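Local coordinates for protein 3-dehydroquinate dehydratase (Clostridium difficile, PDB 4H3D) that catalyses the cis-dehydration of 3-dehydroquinate to 3-dehydroshikimate through an imine intermediate, the third step of the chorismate pathway, at residues B[155-166]-B[191-202]. Sequence-based numbering, arbitrary orientation.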
ATOM      1  N   LYS B 155      -7.537   3.423  18.662  1.00 27.64           N
ATOM      2  CA  LYS B 155      -6.386   4.313  18.416  1.00 28.60           C
ATOM      3  C   LYS B 155      -5.680   4.740  19.717  1.00 26.91           C
ATOM      4  O   LYS B 155      -4.475   4.592  19.854  1.00 24.84           O
ATOM      5  CB  LYS B 155      -6.876   5.548  17.643  1.00 29.01           C
ATOM      6  CG  LYS B 155      -5.822   6.618  17.388  1.00 37.42           C
ATOM      7  CD  LYS B 155      -6.379   7.750  16.514  1.00 40.32           C
ATOM      8  CE  LYS B 155      -7.504   8.556  17.174  1.00 47.68           C
ATOM      9  NZ  LYS B 155      -7.043   9.390  18.328  1.00 49.61           N
ATOM     10  N   GLU B 156      -6.453   5.247  20.674  1.00 26.91           N
ATOM     11  CA  GLU B 156      -5.890   5.734  21.925  1.00 28.97           C
ATOM     12  C   GLU B 156      -5.211   4.627  22.733  1.00 26.62           C
ATOM     13  O   GLU B 156      -4.238   4.904  23.431  1.00 25.72           O
ATOM     14  CB  GLU B 156      -6.906   6.554  22.762  1.00 32.18           C
ATOM     15  CG  GLU B 156      -8.320   6.076  22.707  1.00 39.49           C
ATOM     16  CD  GLU B 156      -9.026   6.480  21.397  1.00 45.99           C
ATOM     17  OE1 GLU B 156      -9.131   7.704  21.099  1.00 52.65           O
ATOM     18  OE2 GLU B 156      -9.487   5.574  20.684  1.00 44.13           O
ATOM     19  N   GLU B 157      -5.714   3.387  22.631  1.00 24.42           N
ATOM     20  CA  GLU B 157      -5.079   2.247  23.307  1.00 24.56           C
ATOM     21  C   GLU B 157      -3.730   1.961  22.661  1.00 23.09           C
ATOM     22  O   GLU B 157      -2.744   1.743  23.345  1.00 23.35           O
ATOM     23  CB  GLU B 157      -5.938   0.986  23.212  1.00 25.37           C
ATOM     24  CG  GLU B 157      -7.282   1.085  23.882  1.00 27.69           C
ATOM     25  CD  GLU B 157      -8.068  -0.197  23.720  1.00 32.91           C
ATOM     26  OE1 GLU B 157      -7.676  -1.214  24.343  1.00 30.29           O
ATOM     27  OE2 GLU B 157      -9.084  -0.176  22.980  1.00 26.81           O
ATOM     28  N   ILE B 158      -3.698   1.946  21.335  1.00 23.21           N
ATOM     29  CA  ILE B 158      -2.439   1.702  20.604  1.00 21.13           C
ATOM     30  C   ILE B 158      -1.410   2.793  20.989  1.00 24.12           C
ATOM     31  O   ILE B 158      -0.265   2.485  21.375  1.00 22.57           O
ATOM     32  CB  ILE B 158      -2.678   1.660  19.091  1.00 21.43           C
ATOM     33  CG1 ILE B 158      -3.554   0.450  18.731  1.00 20.16           C
ATOM     34  CG2 ILE B 158      -1.342   1.561  18.324  1.00 19.85           C
ATOM     35  CD1 ILE B 158      -4.044   0.464  17.304  1.00 21.63           C
ATOM     36  N   VAL B 159      -1.833   4.056  20.938  1.00 25.09           N
ATOM     37  CA  VAL B 159      -0.945   5.154  21.311  1.00 27.09           C
ATOM     38  C   VAL B 159      -0.480   5.020  22.775  1.00 27.15           C
ATOM     39  O   VAL B 159       0.691   5.280  23.073  1.00 28.51           O
ATOM     40  CB  VAL B 159      -1.594   6.548  21.067  1.00 27.83           C
ATOM     41  CG1 VAL B 159      -0.724   7.659  21.670  1.00 30.56           C
ATOM     42  CG2 VAL B 159      -1.813   6.793  19.573  1.00 23.72           C
ATOM     43  N   SER B 160      -1.373   4.584  23.677  1.00 27.44           N
ATOM     44  CA  SER B 160      -1.021   4.447  25.095  1.00 28.65           C
ATOM     45  C   SER B 160       0.055   3.372  25.304  1.00 26.98           C
ATOM     46  O   SER B 160       0.966   3.546  26.121  1.00 25.77           O
ATOM     47  CB  SER B 160      -2.271   4.196  26.004  1.00 31.83           C
ATOM     48  OG  SER B 160      -2.808   2.876  25.864  1.00 37.93           O
ATOM     49  N   ARG B 161      -0.034   2.278  24.558  1.00 23.70           N
ATOM     50  CA  ARG B 161       0.962   1.223  24.671  1.00 25.12           C
ATOM     51  C   ARG B 161       2.306   1.672  24.108  1.00 22.41           C
ATOM     52  O   ARG B 161       3.335   1.437  24.709  1.00 21.03           O
ATOM     53  CB  ARG B 161       0.491  -0.048  23.988  1.00 24.15           C
ATOM     54  CG  ARG B 161      -0.700  -0.632  24.675  1.00 28.32           C
ATOM     55  CD  ARG B 161      -1.037  -1.989  24.169  1.00 28.01           C
ATOM     56  NE  ARG B 161      -2.362  -2.353  24.615  1.00 25.85           N
ATOM     57  CZ  ARG B 161      -3.036  -3.412  24.202  1.00 26.36           C
ATOM     58  NH1 ARG B 161      -2.500  -4.260  23.342  1.00 25.13           N
ATOM     59  NH2 ARG B 161      -4.253  -3.630  24.670  1.00 29.89           N
ATOM     60  N   LEU B 162       2.281   2.334  22.960  1.00 23.16           N
ATOM     61  CA  LEU B 162       3.524   2.831  22.350  1.00 23.56           C
ATOM     62  C   LEU B 162       4.196   3.867  23.272  1.00 23.05           C
ATOM     63  O   LEU B 162       5.424   3.870  23.420  1.00 22.77           O
ATOM     64  CB  LEU B 162       3.251   3.415  20.958  1.00 24.38           C
ATOM     65  CG  LEU B 162       2.794   2.410  19.890  1.00 22.70           C
ATOM     66  CD1 LEU B 162       2.290   3.134  18.622  1.00 23.43           C
ATOM     67  CD2 LEU B 162       3.919   1.411  19.568  1.00 24.37           C
ATOM     68  N   CYS B 163       3.393   4.745  23.890  1.00 23.85           N
ATOM     69  CA  CYS B 163       3.929   5.712  24.859  1.00 23.77           C
ATOM     70  C   CYS B 163       4.543   4.988  26.073  1.00 25.00           C
ATOM     71  O   CYS B 163       5.604   5.381  26.570  1.00 23.75           O
ATOM     72  CB  CYS B 163       2.855   6.692  25.326  1.00 25.83           C
ATOM     73  SG  CYS B 163       2.373   7.864  24.075  1.00 30.15           S
ATOM     74  N   ARG B 164       3.892   3.929  26.540  1.00 21.97           N
ATOM     75  CA  ARG B 164       4.424   3.181  27.680  1.00 23.37           C
ATOM     76  C   ARG B 164       5.796   2.555  27.323  1.00 22.11           C
ATOM     77  O   ARG B 164       6.743   2.532  28.162  1.00 22.45           O
ATOM     78  CB  ARG B 164       3.433   2.113  28.153  1.00 21.40           C
ATOM     79  CG  ARG B 164       3.873   1.342  29.409  1.00 25.89           C
ATOM     80  CD  ARG B 164       4.156   2.270  30.596  1.00 30.98           C
ATOM     81  NE  ARG B 164       4.757   1.550  31.712  1.00 34.76           N
ATOM     82  CZ  ARG B 164       5.497   2.112  32.667  1.00 38.43           C
ATOM     83  NH1 ARG B 164       6.005   1.359  33.634  1.00 40.37           N
ATOM     84  NH2 ARG B 164       5.761   3.418  32.648  1.00 40.55           N
ATOM     85  N   MET B 165       5.911   2.080  26.083  1.00 22.65           N
ATOM     86  CA  MET B 165       7.159   1.497  25.596  1.00 21.95           C
ATOM     87  C   MET B 165       8.267   2.547  25.588  1.00 24.36           C
ATOM     88  O   MET B 165       9.410   2.246  25.933  1.00 24.94           O
ATOM     89  CB  MET B 165       6.963   0.900  24.218  1.00 22.56           C
ATOM     90  CG  MET B 165       6.074  -0.339  24.214  1.00 22.11           C
ATOM     91  SD  MET B 165       5.593  -0.690  22.544  1.00 24.29           S
ATOM     92  CE  MET B 165       4.706  -2.219  22.707  1.00 21.16           C
ATOM     93  N   GLN B 166       7.938   3.778  25.210  1.00 24.42           N
ATOM     94  CA  GLN B 166       8.932   4.864  25.299  1.00 25.64           C
ATOM     95  C   GLN B 166       9.338   5.099  26.748  1.00 26.33           C
ATOM     96  O   GLN B 166      10.535   5.243  27.058  1.00 27.51           O
ATOM     97  CB  GLN B 166       8.402   6.170  24.709  1.00 25.61           C
ATOM     98  CG  GLN B 166       8.296   6.173  23.216  1.00 27.90           C
ATOM     99  CD  GLN B 166       8.016   7.569  22.657  1.00 29.29           C
ATOM    100  OE1 GLN B 166       8.430   7.893  21.552  1.00 30.60           O
ATOM    101  NE2 GLN B 166       7.321   8.399  23.437  1.00 26.36           N
ATOM    102  N   ALA B 191      -3.385   5.479  14.156  1.00 22.02           N
ATOM    103  CA  ALA B 191      -2.664   5.457  15.429  1.00 22.01           C
ATOM    104  C   ALA B 191      -1.177   5.640  15.186  1.00 21.24           C
ATOM    105  O   ALA B 191      -0.519   6.409  15.882  1.00 21.23           O
ATOM    106  CB  ALA B 191      -2.933   4.144  16.163  1.00 23.10           C
ATOM    107  N   THR B 192      -0.651   4.943  14.178  1.00 21.12           N
ATOM    108  CA  THR B 192       0.757   5.050  13.811  1.00 20.47           C
ATOM    109  C   THR B 192       1.144   6.501  13.521  1.00 22.09           C
ATOM    110  O   THR B 192       2.129   7.012  14.059  1.00 23.85           O
ATOM    111  CB  THR B 192       1.079   4.191  12.563  1.00 21.22           C
ATOM    112  OG1 THR B 192       0.797   2.804  12.833  1.00 20.51           O
ATOM    113  CG2 THR B 192       2.528   4.348  12.140  1.00 19.31           C
ATOM    114  N   ASN B 193       0.351   7.170  12.695  1.00 23.22           N
ATOM    115  CA  ASN B 193       0.697   8.522  12.301  1.00 24.67           C
ATOM    116  C   ASN B 193       0.507   9.534  13.428  1.00 24.38           C
ATOM    117  O   ASN B 193       1.283  10.493  13.544  1.00 27.65           O
ATOM    118  CB  ASN B 193      -0.055   8.943  11.050  1.00 24.38           C
ATOM    119  CG  ASN B 193       0.539  10.186  10.418  1.00 24.73           C
ATOM    120  OD1 ASN B 193      -0.083  11.210  10.400  1.00 26.48           O
ATOM    121  ND2 ASN B 193       1.786  10.093   9.947  1.00 25.83           N
ATOM    122  N   GLU B 194      -0.509   9.334  14.249  1.00 26.05           N
ATOM    123  CA  GLU B 194      -0.725  10.212  15.408  1.00 27.96           C
ATOM    124  C   GLU B 194       0.468  10.117  16.366  1.00 25.79           C
ATOM    125  O   GLU B 194       0.973  11.132  16.848  1.00 26.03           O
ATOM    126  CB  GLU B 194      -2.029   9.858  16.116  1.00 29.47           C
ATOM    127  CG  GLU B 194      -2.320  10.720  17.332  1.00 37.44           C
ATOM    128  CD  GLU B 194      -3.756  10.571  17.824  1.00 45.98           C
ATOM    129  OE1 GLU B 194      -4.688  10.599  16.980  1.00 49.97           O
ATOM    130  OE2 GLU B 194      -3.948  10.451  19.054  1.00 51.23           O
ATOM    131  N   MET B 195       0.938   8.896  16.603  1.00 24.86           N
ATOM    132  CA  MET B 195       2.096   8.670  17.445  1.00 25.57           C
ATOM    133  C   MET B 195       3.312   9.339  16.802  1.00 27.06           C
ATOM    134  O   MET B 195       4.014  10.126  17.441  1.00 27.77           O
ATOM    135  CB  MET B 195       2.348   7.170  17.602  1.00 24.54           C
ATOM    136  CG  MET B 195       3.455   6.812  18.569  1.00 26.77           C
ATOM    137  SD  MET B 195       2.983   7.165  20.277  1.00 28.37           S
ATOM    138  CE  MET B 195       4.576   6.943  21.085  1.00 24.47           C
ATOM    139  N   PHE B 196       3.541   9.031  15.528  1.00 26.84           N
ATOM    140  CA  PHE B 196       4.655   9.590  14.779  1.00 27.63           C
ATOM    141  C   PHE B 196       4.695  11.109  14.855  1.00 28.71           C
ATOM    142  O   PHE B 196       5.749  11.711  15.121  1.00 29.97           O
ATOM    143  CB  PHE B 196       4.549   9.159  13.294  1.00 27.91           C
ATOM    144  CG  PHE B 196       5.700   9.619  12.437  1.00 30.86           C
ATOM    145  CD1 PHE B 196       6.870   8.856  12.345  1.00 29.30           C
ATOM    146  CD2 PHE B 196       5.614  10.794  11.712  1.00 33.48           C
ATOM    147  CE1 PHE B 196       7.930   9.262  11.551  1.00 33.57           C
ATOM    148  CE2 PHE B 196       6.676  11.220  10.915  1.00 39.52           C
ATOM    149  CZ  PHE B 196       7.845  10.442  10.835  1.00 35.51           C
ATOM    150  N   LYS B 197       3.548  11.728  14.650  1.00 29.27           N
ATOM    151  CA  LYS B 197       3.464  13.180  14.587  1.00 31.81           C
ATOM    152  C   LYS B 197       3.420  13.927  15.916  1.00 33.39           C
ATOM    153  O   LYS B 197       4.045  14.977  16.048  1.00 31.42           O
ATOM    154  CB  LYS B 197       2.251  13.593  13.772  1.00 33.71           C
ATOM    155  CG  LYS B 197       2.442  13.536  12.273  1.00 36.40           C
ATOM    156  CD  LYS B 197       1.243  14.165  11.605  1.00 41.58           C
ATOM    157  CE  LYS B 197       1.540  14.626  10.214  1.00 45.35           C
ATOM    158  NZ  LYS B 197       0.322  15.295   9.620  1.00 46.45           N
ATOM    159  N   ILE B 198       2.700  13.373  16.888  1.00 32.63           N
ATOM    160  CA  ILE B 198       2.428  14.058  18.149  1.00 33.46           C
ATOM    161  C   ILE B 198       3.201  13.576  19.370  1.00 32.93           C
ATOM    162  O   ILE B 198       3.737  14.404  20.114  1.00 31.43           O
ATOM    163  CB  ILE B 198       0.914  13.953  18.487  1.00 36.02           C
ATOM    164  CG1 ILE B 198       0.073  14.480  17.317  1.00 38.80           C
ATOM    165  CG2 ILE B 198       0.578  14.720  19.783  1.00 35.27           C
ATOM    166  CD1 ILE B 198      -1.388  14.217  17.470  1.00 44.33           C
ATOM    167  N   TYR B 199       3.281  12.252  19.572  1.00 30.10           N
ATOM    168  CA  TYR B 199       3.862  11.701  20.814  1.00 30.87           C
ATOM    169  C   TYR B 199       5.246  11.079  20.762  1.00 29.75           C
ATOM    170  O   TYR B 199       5.933  11.055  21.767  1.00 29.18           O
ATOM    171  CB  TYR B 199       2.909  10.657  21.402  1.00 30.99           C
ATOM    172  CG  TYR B 199       1.552  11.201  21.705  1.00 36.86           C
ATOM    173  CD1 TYR B 199       1.358  12.053  22.783  1.00 42.50           C
ATOM    174  CD2 TYR B 199       0.457  10.876  20.920  1.00 38.99           C
ATOM    175  CE1 TYR B 199       0.117  12.562  23.070  1.00 44.54           C
ATOM    176  CE2 TYR B 199      -0.797  11.385  21.202  1.00 41.86           C
ATOM    177  CZ  TYR B 199      -0.958  12.229  22.284  1.00 45.93           C
ATOM    178  OH  TYR B 199      -2.192  12.752  22.583  1.00 48.30           O
ATOM    179  N   ALA B 200       5.655  10.574  19.607  1.00 27.64           N
ATOM    180  CA  ALA B 200       6.922   9.881  19.497  1.00 27.47           C
ATOM    181  C   ALA B 200       8.150  10.788  19.504  1.00 29.19           C
ATOM    182  O   ALA B 200       8.181  11.833  18.840  1.00 27.65           O
ATOM    183  CB  ALA B 200       6.928   9.022  18.244  1.00 26.83           C
ATOM    184  N   ASP B 201       9.163  10.397  20.272  1.00 28.14           N
ATOM    185  CA  ASP B 201      10.438  11.105  20.215  1.00 29.93           C
ATOM    186  C   ASP B 201      11.521  10.141  19.745  1.00 28.14           C
ATOM    187  O   ASP B 201      12.696  10.388  19.933  1.00 30.15           O
ATOM    188  CB  ASP B 201      10.789  11.813  21.528  1.00 30.88           C
ATOM    189  CG  ASP B 201      10.988  10.868  22.696  1.00 35.28           C
ATOM    190  OD1 ASP B 201      10.958   9.621  22.533  1.00 34.64           O
ATOM    191  OD2 ASP B 201      11.176  11.403  23.808  1.00 39.32           O
ATOM    192  N   ARG B 202      11.084   9.037  19.127  1.00 26.89           N
ATOM    193  CA  ARG B 202      11.978   8.012  18.570  1.00 25.92           C
ATOM    194  C   ARG B 202      11.199   7.232  17.493  1.00 24.04           C
ATOM    195  O   ARG B 202       9.975   7.388  17.374  1.00 23.89           O
ATOM    196  CB  ARG B 202      12.446   7.071  19.673  1.00 24.39           C
ATOM    197  CG  ARG B 202      11.344   6.200  20.241  1.00 24.43           C
ATOM    198  CD  ARG B 202      11.699   5.763  21.653  1.00 26.81           C
ATOM    199  NE  ARG B 202      11.643   6.883  22.601  1.00 27.27           N
ATOM    200  CZ  ARG B 202      12.083   6.836  23.860  1.00 27.68           C
ATOM    201  NH1 ARG B 202      11.979   7.902  24.643  1.00 25.83           N
ATOM    202  NH2 ARG B 202      12.635   5.734  24.338  1.00 27.20           N
TER
HETATM  203  O   HOH W   1      -4.768   9.032  20.960  1.00 51.19           O
HETATM  204  O   HOH W   2      13.766   6.480  26.853  1.00 39.84           O
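Met195 and Val159 interlock knobs-into-holes where two neighbouring outer helices of the TIM barrel, 155-166 and 191-199, cross at -46° with their axes 9.2 Å apart at closest approach. Met195 leaves its helix with CG anti to the backbone N (chi1 -174°) and turns at chi2, which carries the thioether between Leu162, Val159, Cys163 and Gln166; its CE lies 3.8 Å from Leu162 CB. The backbones come nearest at Lys155 and Ala191, CA to CA 4.9 Å, consistent with the small side chain of Ala191, whose CB meets Ile158 CG2 at 3.7 Å. Ile158 and Leu162 also rest on strand 172-177, so this buried seam continues into the barrel wall that carries the Schiff-base Lys174. Exposed Tyr199 forms the solvent edge of the packed core: Val159 CG1 approaches its CD2 obliquely at 3.5 Å, and Cys163 SG sits 4.8 Å from the ring centroid.

The ends are more exposed and polar. Lys155 curls at chi3 and chi4 to bring NZ to the syn side of Glu194 OE1, 3.0 Å away and somewhat out of the carboxylate plane, with a weak second bond to OE2.

At the other end Gln166 meets the backbone of residues 199-201: its OE1 accepts from Asp201 N at 2.9 Å, and its NE2 bonds weakly to Tyr199 O. Gln166 CB lies over one face of the Arg202 guanidinium, whose NE and NH1 both grip Asp201 OD1 in plane; Arg202 NH2 bonds to Ala170 O. Gln166 OE1 and Asp201 OD1, both acceptors, lie close without bonding; the donors on each probably offset their repulsion.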